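Local structure of K5 lyase (Enterobacteria phage k1-5, 2X3H) at residues A[242-247]-A[278-283]; A[351-356]-A[362-367]; A[82-87]-A[94-99]. The protein probably cleaves the K5 capsular polysaccharide, a glycosaminoglycan, by a lyase (elimination) mechanism, and is built as a trimeric phage tail spike. All blocks are in the same frame, centred on the assembly; numbering follows the deposited sequence.

Interaction 1. Residues A[242-247]-A[278-283]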
loop_
_atom_site.group_PDB
_atom_site.type_symbol
_atom_site.label_atom_id
_atom_site.label_comp_id
_atom_site.label_asym_id
_atom_site.label_seq_id
_atom_site.Cartn_x
_atom_site.Cartn_y
_atom_site.Cartn_z
ATOM N N VAL A 242 -14.259 -4.050 13.608
ATOM C CA VAL A 242 -13.652 -2.907 14.282
ATOM C C VAL A 242 -14.421 -1.644 13.939
ATOM O O VAL A 242 -14.520 -1.277 12.767
ATOM C CB VAL A 242 -12.169 -2.699 13.868
ATOM C CG1 VAL A 242 -11.608 -1.421 14.520
ATOM C CG2 VAL A 242 -11.323 -3.909 14.264
ATOM N N GLU A 243 -14.958 -0.979 14.960
ATOM C CA GLU A 243 -15.519 0.364 14.784
ATOM C C GLU A 243 -14.636 1.433 15.449
ATOM O O GLU A 243 -14.222 1.268 16.604
ATOM C CB GLU A 243 -16.953 0.466 15.351
ATOM C CG GLU A 243 -17.431 1.923 15.281
ATOM C CD GLU A 243 -18.868 2.199 15.724
ATOM O OE1 GLU A 243 -19.444 1.442 16.536
ATOM O OE2 GLU A 243 -19.412 3.235 15.263
ATOM N N LEU A 244 -14.338 2.508 14.710
ATOM C CA LEU A 244 -13.814 3.743 15.288
ATOM C C LEU A 244 -15.002 4.696 15.345
ATOM O O LEU A 244 -15.777 4.783 14.392
ATOM C CB LEU A 244 -12.722 4.347 14.402
ATOM C CG LEU A 244 -11.448 3.526 14.202
ATOM C CD1 LEU A 244 -10.491 4.275 13.265
ATOM C CD2 LEU A 244 -10.760 3.151 15.533
ATOM N N LYS A 245 -15.123 5.434 16.445
ATOM C CA LYS A 245 -16.322 6.234 16.663
ATOM C C LYS A 245 -16.009 7.626 17.194
ATOM O O LYS A 245 -15.004 7.831 17.879
ATOM C CB LYS A 245 -17.229 5.504 17.657
ATOM C CG LYS A 245 -18.623 6.078 17.832
ATOM C CD LYS A 245 -19.426 5.207 18.813
ATOM C CE LYS A 245 -20.869 5.675 18.912
ATOM N NZ LYS A 245 -21.655 4.721 19.784
ATOM N N GLY A 246 -16.876 8.575 16.872
ATOM C CA GLY A 246 -16.762 9.926 17.425
ATOM C C GLY A 246 -15.493 10.633 17.004
ATOM O O GLY A 246 -15.151 10.656 15.833
ATOM N N THR A 247 -14.800 11.223 17.970
ATOM C CA THR A 247 -13.624 12.020 17.672
ATOM C C THR A 247 -12.339 11.189 17.603
ATOM O O THR A 247 -11.245 11.715 17.816
ATOM C CB THR A 247 -13.452 13.150 18.683
ATOM O OG1 THR A 247 -13.370 12.593 20.001
ATOM C CG2 THR A 247 -14.655 14.131 18.584
ATOM N N ASN A 278 -7.162 8.785 10.737
ATOM C CA ASN A 278 -6.825 7.412 11.103
ATOM C C ASN A 278 -6.285 6.655 9.915
ATOM O O ASN A 278 -6.645 6.965 8.771
ATOM C CB ASN A 278 -8.067 6.692 11.620
ATOM C CG ASN A 278 -8.650 7.376 12.831
ATOM O OD1 ASN A 278 -8.072 7.310 13.926
ATOM N ND2 ASN A 278 -9.793 8.050 12.645
ATOM N N LEU A 279 -5.449 5.660 10.202
ATOM C CA LEU A 279 -4.910 4.773 9.175
ATOM C C LEU A 279 -5.552 3.403 9.354
ATOM O O LEU A 279 -5.511 2.835 10.437
ATOM C CB LEU A 279 -3.384 4.662 9.344
ATOM C CG LEU A 279 -2.657 3.613 8.503
ATOM C CD1 LEU A 279 -2.839 3.861 7.004
ATOM C CD2 LEU A 279 -1.173 3.613 8.862
ATOM N N ILE A 280 -6.159 2.885 8.295
ATOM C CA ILE A 280 -6.834 1.582 8.354
ATOM C C ILE A 280 -6.249 0.766 7.216
ATOM O O ILE A 280 -6.402 1.129 6.053
ATOM C CB ILE A 280 -8.360 1.732 8.200
ATOM C CG1 ILE A 280 -8.923 2.540 9.378
ATOM C CG2 ILE A 280 -9.038 0.346 8.083
ATOM C CD1 ILE A 280 -10.283 3.174 9.077
ATOM N N LYS A 281 -5.540 -0.307 7.547
ATOM C CA LYS A 281 -4.746 -0.995 6.523
ATOM C C LYS A 281 -4.772 -2.523 6.639
ATOM O O LYS A 281 -4.504 -3.097 7.700
ATOM C CB LYS A 281 -3.310 -0.471 6.530
ATOM C CG LYS A 281 -2.608 -0.628 7.860
ATOM C CD LYS A 281 -1.131 -0.224 7.800
ATOM C CE LYS A 281 -0.260 -1.276 8.485
ATOM N NZ LYS A 281 1.214 -0.960 8.424
ATOM N N GLY A 282 -5.057 -3.182 5.524
ATOM C CA GLY A 282 -5.134 -4.638 5.522
ATOM C C GLY A 282 -6.466 -5.129 6.069
ATOM O O GLY A 282 -6.538 -5.625 7.191
ATOM N N VAL A 283 -7.521 -4.977 5.275
ATOM C CA VAL A 283 -8.851 -5.430 5.652
ATOM C C VAL A 283 -9.241 -6.610 4.768
ATOM O O VAL A 283 -9.209 -6.507 3.542
ATOM C CB VAL A 283 -9.890 -4.292 5.497
ATOM C CG1 VAL A 283 -11.309 -4.792 5.830
ATOM C CG2 VAL A 283 -9.484 -3.066 6.360
#
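Leu244 meets Asn278 and Ile280 through one methyl group, and the contact is wholly one of packing. CD1 of Leu244 stands almost straight above the flat face of the Asn278 amide, 3.6 Å from its CG. The same methyl is 3.9 Å from both Asn278 OD1 and ND2, so it is centred over the group and favours neither polar end. The leucine and the asparagine reach into the contact from opposing faces of the fold. In Leu244, CG is anti to the carbonyl carbon (chi1 -63°) and CD1 continues the extended chain (chi2 179°), which carries the methyl inward. Its apolar neighbour is Ile280, whose CD1 lies 4.3 Å from Leu244 CD1. Val253 and Pro275 close further round the leucine.

The amide of Asn278 is bonded outside the contact. OD1 accepts from the backbone N of Asn251 and ND2 donates to Ala248 O, while the backbone N donates to Asn301 OD1. With both amide ends held, the rotation of the group is fixed and its face is presented to the leucine.

Asn251, Asn278 and Asn301 are consistent with successive steps of an asparagine ladder, each OD1 reaching the backbone N of the asparagine before it. Beside it, Leu244 and Ile280 belong to the interior packing between two faces whose strands pair in parallel with the neighbouring coils, an arrangement characteristic of a parallel beta-helix.

Interaction 2. Residues A[351-356]-A[362-367]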
loop_
_atom_site.group_PDB
_atom_site.type_symbol
_atom_site.label_atom_id
_atom_site.label_comp_id
_atom_site.label_asym_id
_atom_site.label_seq_id
_atom_site.Cartn_x
_atom_site.Cartn_y
_atom_site.Cartn_z
ATOM N N THR A 351 -21.314 -2.230 -6.038
ATOM C CA THR A 351 -20.760 -0.882 -6.037
ATOM C C THR A 351 -19.406 -0.943 -5.338
ATOM O O THR A 351 -19.356 -1.135 -4.128
ATOM C CB THR A 351 -21.676 0.085 -5.247
ATOM O OG1 THR A 351 -22.988 0.094 -5.825
ATOM C CG2 THR A 351 -21.117 1.508 -5.276
ATOM N N ILE A 352 -18.300 -0.806 -6.069
ATOM C CA ILE A 352 -16.984 -0.946 -5.424
ATOM C C ILE A 352 -16.599 0.286 -4.593
ATOM O O ILE A 352 -15.888 0.171 -3.580
ATOM C CB ILE A 352 -15.872 -1.343 -6.445
ATOM C CG1 ILE A 352 -14.596 -1.810 -5.734
ATOM C CG2 ILE A 352 -15.556 -0.204 -7.404
ATOM C CD1 ILE A 352 -13.673 -2.608 -6.619
ATOM N N ALA A 353 -17.078 1.454 -5.022
ATOM C CA ALA A 353 -16.865 2.689 -4.263
ATOM C C ALA A 353 -18.130 3.531 -4.369
ATOM O O ALA A 353 -18.597 3.819 -5.474
ATOM C CB ALA A 353 -15.657 3.455 -4.818
ATOM N N ARG A 354 -18.674 3.919 -3.219
ATOM C CA ARG A 354 -19.901 4.711 -3.161
ATOM C C ARG A 354 -19.630 6.008 -2.425
ATOM O O ARG A 354 -19.171 5.980 -1.285
ATOM C CB ARG A 354 -21.011 3.916 -2.449
ATOM C CG ARG A 354 -22.307 4.686 -2.291
ATOM C CD ARG A 354 -23.412 3.789 -1.711
ATOM N NE ARG A 354 -24.681 4.494 -1.565
ATOM C CZ ARG A 354 -25.824 3.907 -1.222
ATOM N NH1 ARG A 354 -25.871 2.591 -1.003
ATOM N NH2 ARG A 354 -26.925 4.641 -1.103
ATOM N N PHE A 355 -19.899 7.130 -3.092
ATOM C CA PHE A 355 -19.637 8.447 -2.537
ATOM C C PHE A 355 -20.968 9.029 -2.123
ATOM O O PHE A 355 -21.775 9.462 -2.953
ATOM C CB PHE A 355 -18.878 9.306 -3.561
ATOM C CG PHE A 355 -17.544 8.705 -3.944
ATOM C CD1 PHE A 355 -17.463 7.781 -4.972
ATOM C CD2 PHE A 355 -16.388 9.023 -3.249
ATOM C CE1 PHE A 355 -16.227 7.196 -5.304
ATOM C CE2 PHE A 355 -15.166 8.451 -3.571
ATOM C CZ PHE A 355 -15.090 7.537 -4.603
ATOM N N ILE A 356 -21.189 8.997 -0.815
ATOM C CA ILE A 356 -22.500 9.255 -0.235
ATOM C C ILE A 356 -22.730 10.730 0.029
ATOM O O ILE A 356 -21.867 11.418 0.566
ATOM C CB ILE A 356 -22.636 8.537 1.123
ATOM C CG1 ILE A 356 -22.500 7.025 0.955
ATOM C CG2 ILE A 356 -23.941 8.923 1.824
ATOM C CD1 ILE A 356 -22.423 6.266 2.275
ATOM N N ASN A 362 -12.381 13.103 -2.177
ATOM C CA ASN A 362 -11.838 11.777 -1.852
ATOM C C ASN A 362 -11.134 11.148 -3.043
ATOM O O ASN A 362 -11.345 11.561 -4.180
ATOM C CB ASN A 362 -12.952 10.848 -1.379
ATOM C CG ASN A 362 -13.667 11.381 -0.151
ATOM O OD1 ASN A 362 -13.111 11.352 0.959
ATOM N ND2 ASN A 362 -14.903 11.840 -0.328
ATOM N N TYR A 363 -10.293 10.160 -2.759
ATOM C CA TYR A 363 -9.594 9.397 -3.805
ATOM C C TYR A 363 -9.888 7.919 -3.580
ATOM O O TYR A 363 -9.863 7.469 -2.434
ATOM C CB TYR A 363 -8.073 9.612 -3.702
ATOM C CG TYR A 363 -7.268 8.690 -4.594
ATOM C CD1 TYR A 363 -6.989 9.045 -5.904
ATOM C CD2 TYR A 363 -6.783 7.478 -4.126
ATOM C CE1 TYR A 363 -6.263 8.199 -6.750
ATOM C CE2 TYR A 363 -6.028 6.631 -4.949
ATOM C CZ TYR A 363 -5.779 6.996 -6.259
ATOM O OH TYR A 363 -5.059 6.138 -7.068
ATOM N N ALA A 364 -10.121 7.152 -4.651
ATOM C CA ALA A 364 -10.209 5.686 -4.506
ATOM C C ALA A 364 -9.507 5.015 -5.666
ATOM O O ALA A 364 -9.704 5.413 -6.814
ATOM C CB ALA A 364 -11.679 5.240 -4.461
ATOM N N SER A 365 -8.708 3.994 -5.380
ATOM C CA SER A 365 -8.154 3.153 -6.455
ATOM C C SER A 365 -8.739 1.758 -6.311
ATOM O O SER A 365 -8.665 1.153 -5.238
ATOM C CB SER A 365 -6.623 3.142 -6.437
ATOM O OG SER A 365 -6.110 2.698 -5.192
ATOM N N VAL A 366 -9.324 1.257 -7.396
ATOM C CA VAL A 366 -10.210 0.102 -7.305
ATOM C C VAL A 366 -10.016 -0.923 -8.419
ATOM O O VAL A 366 -9.599 -0.575 -9.529
ATOM C CB VAL A 366 -11.685 0.548 -7.281
ATOM C CG1 VAL A 366 -11.927 1.504 -6.090
ATOM C CG2 VAL A 366 -12.066 1.203 -8.591
ATOM N N PHE A 367 -10.369 -2.169 -8.093
ATOM C CA PHE A 367 -10.238 -3.313 -8.989
ATOM C C PHE A 367 -11.572 -4.078 -8.947
ATOM O O PHE A 367 -11.733 -4.990 -8.122
ATOM C CB PHE A 367 -9.121 -4.242 -8.475
ATOM C CG PHE A 367 -7.765 -3.599 -8.429
ATOM C CD1 PHE A 367 -7.355 -2.892 -7.306
ATOM C CD2 PHE A 367 -6.903 -3.684 -9.517
ATOM C CE1 PHE A 367 -6.086 -2.285 -7.270
ATOM C CE2 PHE A 367 -5.660 -3.096 -9.493
ATOM C CZ PHE A 367 -5.238 -2.395 -8.380
#
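Ile352, Ala353 and Phe355 pack against Val366, Ala364 and Asn362 in a hydrophobic contact between two faces of the fold, across its buried interior. Strands 353-355 and 363-367 run nearly antiparallel, at 157°, but their axes are 9.2 Å apart, so side chains rather than backbone bonds join them. In the middle the layer is thin: Ala353 CB faces Ala364 CB at 4.4 Å.

Towards one end lies Ile352, where the chain turns a corner. Its CG1 is anti to the backbone N (chi1 -166°), which sends CD1 along the flank of Val366 to within 3.8 Å of CB. The same methyl ends beside the backbone of Phe367, 3.4 Å from its O. Ile352 CG2 also touches Val366, and the two branched side chains lie alongside each other, pointing opposite ways.

This is the build of a parallel beta-helix: each strand bonds to its equivalents in the neighbouring coils, here Ala353 to Thr377, and faces the other sheet inwards. At the far end Phe355 turns the edge of its ring to the opposite strand. CE2 is 3.9 Å from Asn362 CB and CZ is 4.1 Å from Ala364 CB, both near the ring plane. Ring and Asn362 amide are inclined by 31°. That amide is held elsewhere, OD1 by Asn328 N and ND2 by Gly325 O. On the outer side of strand 363-367, Tyr363 and Phe367 make edge-to-face ring contacts with Phe367 and Tyr363 of the neighbouring subunits.

Interaction 3. Residues A[82-87]-A[94-99]. Unlike the reference sequence in segment 94-99: Ile96 (reference Val).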
loop_
_atom_site.group_PDB
_atom_site.type_symbol
_atom_site.label_atom_id
_atom_site.label_comp_id
_atom_site.label_asym_id
_atom_site.label_seq_id
_atom_site.Cartn_x
_atom_site.Cartn_y
_atom_site.Cartn_z
ATOM N N GLU A 82 -16.829 -13.113 43.968
ATOM C CA GLU A 82 -16.176 -12.439 45.089
ATOM C C GLU A 82 -14.653 -12.482 45.016
ATOM O O GLU A 82 -13.973 -11.454 45.151
ATOM C CB GLU A 82 -16.638 -13.059 46.411
ATOM C CG GLU A 82 -17.853 -12.392 47.028
ATOM C CD GLU A 82 -17.481 -11.280 47.995
ATOM O OE1 GLU A 82 -16.292 -10.879 48.015
ATOM O OE2 GLU A 82 -18.379 -10.808 48.742
ATOM N N VAL A 83 -14.124 -13.683 44.816
ATOM C CA VAL A 83 -12.685 -13.904 44.781
ATOM C C VAL A 83 -12.038 -13.204 43.586
ATOM O O VAL A 83 -10.975 -12.591 43.703
ATOM C CB VAL A 83 -12.378 -15.409 44.741
ATOM C CG1 VAL A 83 -10.911 -15.633 44.514
ATOM C CG2 VAL A 83 -12.836 -16.071 46.046
ATOM N N ILE A 84 -12.691 -13.289 42.434
ATOM C CA ILE A 84 -12.143 -12.680 41.219
ATOM C C ILE A 84 -12.178 -11.156 41.314
ATOM O O ILE A 84 -11.212 -10.487 40.942
ATOM C CB ILE A 84 -12.860 -13.218 39.960
ATOM C CG1 ILE A 84 -12.502 -14.695 39.775
ATOM C CG2 ILE A 84 -12.494 -12.412 38.713
ATOM C CD1 ILE A 84 -13.103 -15.327 38.566
ATOM N N ALA A 85 -13.275 -10.610 41.833
ATOM C CA ALA A 85 -13.372 -9.164 42.016
ATOM C C ALA A 85 -12.256 -8.664 42.936
ATOM O O ALA A 85 -11.600 -7.653 42.660
ATOM C CB ALA A 85 -14.743 -8.785 42.568
ATOM N N ALA A 86 -12.037 -9.378 44.033
ATOM C CA ALA A 86 -10.989 -9.011 44.977
ATOM C C ALA A 86 -9.614 -8.999 44.313
ATOM O O ALA A 86 -8.828 -8.065 44.508
ATOM C CB ALA A 86 -10.995 -9.960 46.173
ATOM N N SER A 87 -9.326 -10.035 43.528
ATOM C CA SER A 87 -8.048 -10.119 42.834
ATOM C C SER A 87 -7.873 -8.970 41.853
ATOM O O SER A 87 -6.822 -8.340 41.813
ATOM C CB SER A 87 -7.907 -11.438 42.073
ATOM O OG SER A 87 -7.765 -12.529 42.966
ATOM N N VAL A 94 -2.563 -10.601 38.136
ATOM C CA VAL A 94 -3.503 -11.661 38.481
ATOM C C VAL A 94 -3.440 -12.746 37.415
ATOM O O VAL A 94 -3.352 -12.443 36.221
ATOM C CB VAL A 94 -4.953 -11.105 38.581
ATOM C CG1 VAL A 94 -5.966 -12.213 38.849
ATOM C CG2 VAL A 94 -5.051 -10.021 39.658
ATOM N N THR A 95 -3.459 -14.002 37.854
ATOM C CA THR A 95 -3.530 -15.135 36.935
ATOM C C THR A 95 -4.820 -15.894 37.194
ATOM O O THR A 95 -5.075 -16.329 38.325
ATOM C CB THR A 95 -2.332 -16.100 37.108
ATOM O OG1 THR A 95 -1.096 -15.423 36.816
ATOM C CG2 THR A 95 -2.481 -17.332 36.195
ATOM N N ILE A 96 -5.639 -16.037 36.159
ATOM C CA ILE A 96 -6.864 -16.813 36.253
ATOM C C ILE A 96 -6.845 -17.823 35.107
ATOM O O ILE A 96 -7.192 -17.505 33.971
ATOM C CB ILE A 96 -8.120 -15.914 36.221
ATOM C CG1 ILE A 96 -8.087 -14.931 37.394
ATOM C CG2 ILE A 96 -9.383 -16.753 36.279
ATOM C CD1 ILE A 96 -9.233 -13.930 37.391
ATOM N N SER A 97 -6.400 -19.037 35.419
ATOM C CA SER A 97 -6.170 -20.039 34.403
ATOM C C SER A 97 -6.669 -21.421 34.824
ATOM O O SER A 97 -7.080 -21.618 35.978
ATOM C CB SER A 97 -4.671 -20.091 34.061
ATOM O OG SER A 97 -3.899 -20.643 35.122
ATOM N N ASP A 98 -6.646 -22.351 33.872
ATOM C CA ASP A 98 -6.966 -23.770 34.109
ATOM C C ASP A 98 -8.359 -23.971 34.705
ATOM O O ASP A 98 -8.539 -24.704 35.680
ATOM C CB ASP A 98 -5.903 -24.441 35.008
ATOM C CG ASP A 98 -4.537 -24.565 34.339
ATOM O OD1 ASP A 98 -4.427 -24.393 33.103
ATOM O OD2 ASP A 98 -3.550 -24.844 35.066
ATOM N N GLY A 99 -9.352 -23.322 34.114
ATOM C CA GLY A 99 -10.722 -23.503 34.561
ATOM C C GLY A 99 -11.706 -22.574 33.895
ATOM O O GLY A 99 -11.328 -21.705 33.095
#
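Ile84 and Ser87, on one side of helix 81-88, rest on Ile96 and Val94; Val94 lies in strand 94-95 and Ile96 just after it, where the parallel beta-helix appears to begin. The placing is consistent with a helical cap over the N-terminal end of such a fold.

The CB of Ile84 starts from the helix without facing the strand directly, and it is the outer atoms that close the distance. A chi1 of -68° puts CG1 anti to the carbonyl carbon and CG2 anti to the backbone N; CG2 comes nearest, 3.8 Å from Ile96 CD1. CG1 passes the same methyl at 4.1 Å on its way outward. With chi2 at -178°, CD1 extends the chain away from CA and runs by that methyl a little further off. One methyl of Ile96 is therefore met by both branches of Ile84, the two side chains crossing at a slant. Phe101 lies against both isoleucines, and Ile106 adds to the wall round Ile84.

A turn further along the helix, Ser87 meets Val94. Its CB, not its hydroxyl, does the touching, 3.8 Å from Val94 CG1. Pro69 packs on Ser87 as well, and Leu113 touches Val94 from the adjoining strand. The second methyl of the valine reaches the helix backbone: CG2 of Val94 sits 3.3 Å from Ser87 O, a carbonyl that also accepts a hydrogen bond from Ser90 OG.

From the N terminus, interaction 3 comes first: a short connection turns helix 81-88 back onto strand 94-95, joining the helix to what appears to be the first coil. Interaction 1 follows about 33 Å away between centres; its loop of 30 residues takes in strands 252-259 and 266-268, so strand 242-245 meets, across the interior, a strand of a later coil. Interaction 2 closes a five-residue loop, about 17 Å from interaction 1 between centres, with nearest atoms about 11 Å apart. The three are in series, none enclosing or crossing another. Together they mark the start of the beta-helix and two positions along its packed interior.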